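Local coordinates for protein probable glutaredoxin ssr2061 (Synechocystis sp., PDB 4MJE) that probably works as a glutathione-disulfide oxidoreductase, reducing low-molecular-weight disulfides and proteins with electrons drawn from NADPH through glutathione reductase and glutathione, at residues M30-L35 with G79-I84; E53-M58 with R66-I71. The protein carries 1 engineered substitution. One frame throughout, in Å; residues are numbered along the deposited sequence.

Contact 1 of 2, residues M30-L35 with G79-I84; sequences MRALAL and GGCDDI. With SO4 (sulfate ion), chain C.
A32 and C81 face each other where the backbones run closest, the A32 CB 4.2 Å from the C81 CB. A methyl and a small thiol let the two helices come this near, and both side chains also rest on P69. The C81 sulfur, swung to the far side of CB from the backbone N (chi1 180°), lies alongside the R31 side chain, 3.8 Å from the R31 CB. One turn further on, in one of the two conformers modelled for I84, its CG1 lies 4.0 Å from the L35 CD2, the side chains tip to tip; these branched apolar chains suit an interior that L93 of helix 93-97 also lines. The pairing joins helix 27-39 and helix 81-89 of the thioredoxin fold, packed on the same face of its sheet. Toward solvent the contact thins out: beyond its aliphatic stem, the R31 guanidinium stops 5.3 Å short of D82, measured from NH1 to OD1. Here the start of helix 81-89 holds a sulfate, probably from the crystallisation liquor, C81 N giving a hydrogen bond of 2.8 Å to sulfate O1 and D82 N one of 2.9 Å to O3. G80 takes the N-cap position, and its N bonds to D83 OD2.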
# COMPACT_ATOMS: atom_id res chain seq x y z
N MET A 30 -4.14 10.57 -5.30
CA MET A 30 -5.58 10.38 -5.27
C MET A 30 -6.00 9.18 -6.13
O MET A 30 -6.85 8.39 -5.73
CB MET A 30 -6.27 11.66 -5.73
CG MET A 30 -6.17 12.81 -4.73
SD MET A 30 -6.52 14.40 -5.47
CE MET A 30 -8.25 14.18 -5.87
N ARG A 31 -5.38 9.01 -7.29
CA ARG A 31 -5.72 7.88 -8.15
C ARG A 31 -5.31 6.54 -7.52
O ARG A 31 -6.02 5.54 -7.63
CB ARG A 31 -5.05 8.06 -9.52
CG ARG A 31 -5.49 7.10 -10.60
CD ARG A 31 -4.87 7.44 -11.94
NE ARG A 31 -5.23 8.79 -12.34
CZ ARG A 31 -4.56 9.54 -13.21
NH1 ARG A 31 -3.47 9.07 -13.80
NH2 ARG A 31 -4.98 10.76 -13.48
N ALA A 32 -4.15 6.51 -6.87
CA ALA A 32 -3.66 5.29 -6.23
C ALA A 32 -4.57 4.95 -5.04
O ALA A 32 -4.93 3.80 -4.82
CB ALA A 32 -2.23 5.48 -5.79
N LEU A 33 -4.94 5.96 -4.27
CA LEU A 33 -5.86 5.76 -3.15
C LEU A 33 -7.19 5.20 -3.63
O LEU A 33 -7.76 4.32 -2.98
CB LEU A 33 -6.09 7.06 -2.41
CG LEU A 33 -4.93 7.54 -1.53
CD1 LEU A 33 -5.17 9.00 -1.12
CD2 LEU A 33 -4.71 6.67 -0.31
N ALA A 34 -7.69 5.69 -4.76
CA ALA A 34 -8.94 5.20 -5.29
C ALA A 34 -8.86 3.71 -5.59
O ALA A 34 -9.79 2.98 -5.28
CB ALA A 34 -9.32 5.95 -6.53
N LEU A 35 -7.76 3.26 -6.17
CA LEU A 35 -7.61 1.86 -6.50
C LEU A 35 -7.60 0.98 -5.24
O LEU A 35 -8.27 -0.06 -5.17
CB LEU A 35 -6.34 1.64 -7.32
CG LEU A 35 -6.13 0.20 -7.81
CD1 LEU A 35 -7.31 -0.35 -8.62
CD2 LEU A 35 -4.87 0.14 -8.63
N GLY A 79 6.25 0.63 -5.73
CA GLY A 79 6.44 1.76 -6.62
C GLY A 79 5.36 2.78 -6.44
O GLY A 79 4.85 3.00 -5.33
N GLY A 80 4.99 3.42 -7.54
CA GLY A 80 4.06 4.53 -7.53
C GLY A 80 2.71 4.20 -8.09
O GLY A 80 2.31 3.04 -8.15
N CYS A 81 1.99 5.24 -8.48
CA CYS A 81 0.65 5.07 -9.02
C CYS A 81 0.66 4.24 -10.30
O CYS A 81 -0.10 3.29 -10.45
CB CYS A 81 0.00 6.45 -9.23
SG CYS A 81 -1.66 6.39 -9.90
N ASP A 82 1.53 4.59 -11.24
CA ASP A 82 1.62 3.83 -12.48
C ASP A 82 1.94 2.37 -12.21
O ASP A 82 1.38 1.47 -12.84
CB ASP A 82 2.61 4.46 -13.46
CG ASP A 82 2.04 5.69 -14.14
OD1 ASP A 82 0.95 6.16 -13.74
OD2 ASP A 82 2.68 6.20 -15.09
N ASP A 83 2.79 2.12 -11.22
CA ASP A 83 3.19 0.75 -10.95
C ASP A 83 2.04 -0.09 -10.44
O ASP A 83 1.87 -1.22 -10.87
CB ASP A 83 4.36 0.70 -9.98
CG ASP A 83 5.61 1.34 -10.56
OD1 ASP A 83 5.93 1.08 -11.74
OD2 ASP A 83 6.24 2.16 -9.86
N ILE A 84 1.25 0.46 -9.54
CA ILE A 84 0.16 -0.32 -9.00
C ILE A 84 -0.93 -0.57 -10.05
O ILE A 84 -1.46 -1.69 -10.16
CB ILE A 84 -0.39 0.30 -7.70
CG1 ILE A 84 -1.29 -0.71 -7.00
CG2 ILE A 84 -1.12 1.62 -7.95
CD1 ILE A 84 -1.63 -0.34 -5.56
S SO4 C . 3.50 7.72 -10.66
O1 SO4 C . 3.46 7.56 -9.20
O2 SO4 C . 4.55 8.67 -11.02
O3 SO4 C . 3.75 6.43 -11.28
O4 SO4 C . 2.23 8.27 -11.14

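Contact 2 of 2, residues E53-M58 with R66-I71; sequences EAREAM and RSLPQI
E56 and R66 form the ionic part of the contact, on its more solvent-exposed side. R66 approaches side-on and gives two N-H groups to one oxygen, NH2 at 2.8 Å and NE at 2.9 Å from the E56 OE1; a weak third bond runs from NE to OE2. The E56 CB starts away from the loop, but the bend at chi2 (-36°) brings the carboxylate back. R66, extended from CG to NE, spans the distance, and the two charged planes lie 32° apart.

The other cross-segment hydrogen bond goes to backbone: R55 NH1 reaches the R66 carbonyl O at 2.7 Å, close to the guanidinium plane. Bends at chi2 and chi3 curl the long arginine back to this loop carbonyl, while the L68 CD1 lies over one face of the guanidinium, 3.6 Å above its plane.

The loop leads through a cis peptide into P69, the cis-proline of the thioredoxin fold, and L68 just before it touches C29 of the CxxC motif.

Apolar packing centres on M58, whose flexible, unbranched chain lies along the loop and the first strand residue: its SD lies 3.7 Å from the L68 CD2 and 3.6 Å from the Q70 CG. The Q70 amide is held at both ends, NE2 bonding to the S67 carbonyl O from above the carbonyl plane and OE1 pairing with H77.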
# COMPACT_ATOMS: atom_id res chain seq x y z
N GLU A 53 10.60 15.90 6.79
CA GLU A 53 11.22 14.79 7.51
C GLU A 53 10.62 13.46 7.09
O GLU A 53 11.35 12.48 6.88
CB GLU A 53 11.09 14.97 9.03
CG GLU A 53 11.99 16.05 9.61
CD GLU A 53 11.72 16.37 11.08
OE1 GLU A 53 10.68 15.93 11.63
OE2 GLU A 53 12.56 17.06 11.70
N ALA A 54 9.30 13.42 6.96
CA ALA A 54 8.63 12.20 6.56
C ALA A 54 8.97 11.85 5.11
O ALA A 54 9.08 10.68 4.77
CB ALA A 54 7.14 12.29 6.77
N ARG A 55 9.14 12.86 4.26
CA ARG A 55 9.56 12.59 2.89
C ARG A 55 10.94 11.94 2.84
O ARG A 55 11.21 11.06 2.03
CB ARG A 55 9.57 13.87 2.05
CG ARG A 55 9.72 13.62 0.57
CD ARG A 55 8.41 13.21 -0.05
NE ARG A 55 7.53 14.38 -0.11
CZ ARG A 55 7.24 15.07 -1.21
NH1 ARG A 55 7.63 14.67 -2.42
NH2 ARG A 55 6.50 16.17 -1.11
N GLU A 56 11.85 12.37 3.71
CA GLU A 56 13.18 11.77 3.74
C GLU A 56 13.14 10.34 4.30
O GLU A 56 13.88 9.47 3.85
CB GLU A 56 14.13 12.66 4.54
CG GLU A 56 14.36 14.08 3.99
CD GLU A 56 14.38 14.15 2.49
OE1 GLU A 56 15.09 13.34 1.87
OE2 GLU A 56 13.69 15.03 1.94
N ALA A 57 12.27 10.07 5.27
CA ALA A 57 12.07 8.71 5.75
C ALA A 57 11.53 7.85 4.62
O ALA A 57 12.00 6.74 4.42
CB ALA A 57 11.11 8.68 6.94
N MET A 58 10.56 8.38 3.88
CA MET A 58 10.03 7.67 2.71
C MET A 58 11.14 7.37 1.71
O MET A 58 11.28 6.23 1.26
CB MET A 58 8.97 8.52 2.02
CG MET A 58 8.30 7.82 0.86
SD MET A 58 7.27 8.93 -0.10
CE MET A 58 8.52 9.75 -1.10
N ARG A 66 11.63 10.53 -4.07
CA ARG A 66 10.77 11.47 -3.35
C ARG A 66 9.49 11.76 -4.13
O ARG A 66 8.66 12.55 -3.68
CB ARG A 66 11.51 12.77 -3.07
CG ARG A 66 12.65 12.58 -2.09
CD ARG A 66 13.43 13.85 -1.88
NE ARG A 66 14.53 13.60 -0.96
CZ ARG A 66 15.73 13.13 -1.32
NH1 ARG A 66 16.02 12.88 -2.59
NH2 ARG A 66 16.65 12.91 -0.40
N SER A 67 9.33 11.13 -5.29
CA SER A 67 8.07 11.25 -6.04
C SER A 67 6.95 10.62 -5.22
O SER A 67 7.21 9.76 -4.36
CB SER A 67 8.19 10.59 -7.42
OG SER A 67 8.45 9.20 -7.30
N LEU A 68 5.72 11.03 -5.49
CA LEU A 68 4.55 10.51 -4.77
C LEU A 68 3.55 9.93 -5.76
O LEU A 68 3.44 10.36 -6.89
CB LEU A 68 3.87 11.64 -4.00
CG LEU A 68 4.70 12.29 -2.90
CD1 LEU A 68 4.01 13.53 -2.38
CD2 LEU A 68 4.96 11.27 -1.80
N PRO A 69 2.79 8.92 -5.34
CA PRO A 69 2.87 8.21 -4.06
C PRO A 69 4.00 7.19 -4.07
O PRO A 69 4.59 6.90 -5.11
CB PRO A 69 1.52 7.48 -3.99
CG PRO A 69 1.23 7.19 -5.41
CD PRO A 69 1.70 8.40 -6.17
N GLN A 70 4.27 6.59 -2.91
CA GLN A 70 5.10 5.38 -2.83
C GLN A 70 4.32 4.33 -2.04
O GLN A 70 3.78 4.62 -0.97
CB GLN A 70 6.47 5.64 -2.18
CG GLN A 70 7.32 6.66 -2.91
CD GLN A 70 7.75 6.20 -4.28
OE1 GLN A 70 7.73 5.00 -4.57
NE2 GLN A 70 8.12 7.14 -5.14
N ILE A 71 4.26 3.12 -2.59
CA ILE A 71 3.46 2.04 -2.06
C ILE A 71 4.33 0.86 -1.70
O ILE A 71 5.22 0.50 -2.44
CB ILE A 71 2.41 1.61 -3.12
CG1 ILE A 71 1.47 2.78 -3.42
CG2 ILE A 71 1.62 0.39 -2.66
CD1 ILE A 71 0.92 2.76 -4.81

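From the N terminus the chain makes strand 18-22 and then helix 27-39, where contact 1 opens. It passes through strand 44-47 into helix 52-61; there contact 2 opens, and it closes a short loop when the chain returns at 66-71 and enters strand 70-73. Strand 76-79 follows, and the start of helix 81-89 closes the longer loop of contact 1, inside which contact 2 is nested. Contact 1 ties two helices together, whereas contact 2 ties a helix to the loop entering the sheet. Their centres are about 14 Å apart, yet they touch: G79 O probably accepts a hydrogen bond from I71 N, and G80 O packs against I71 CD1.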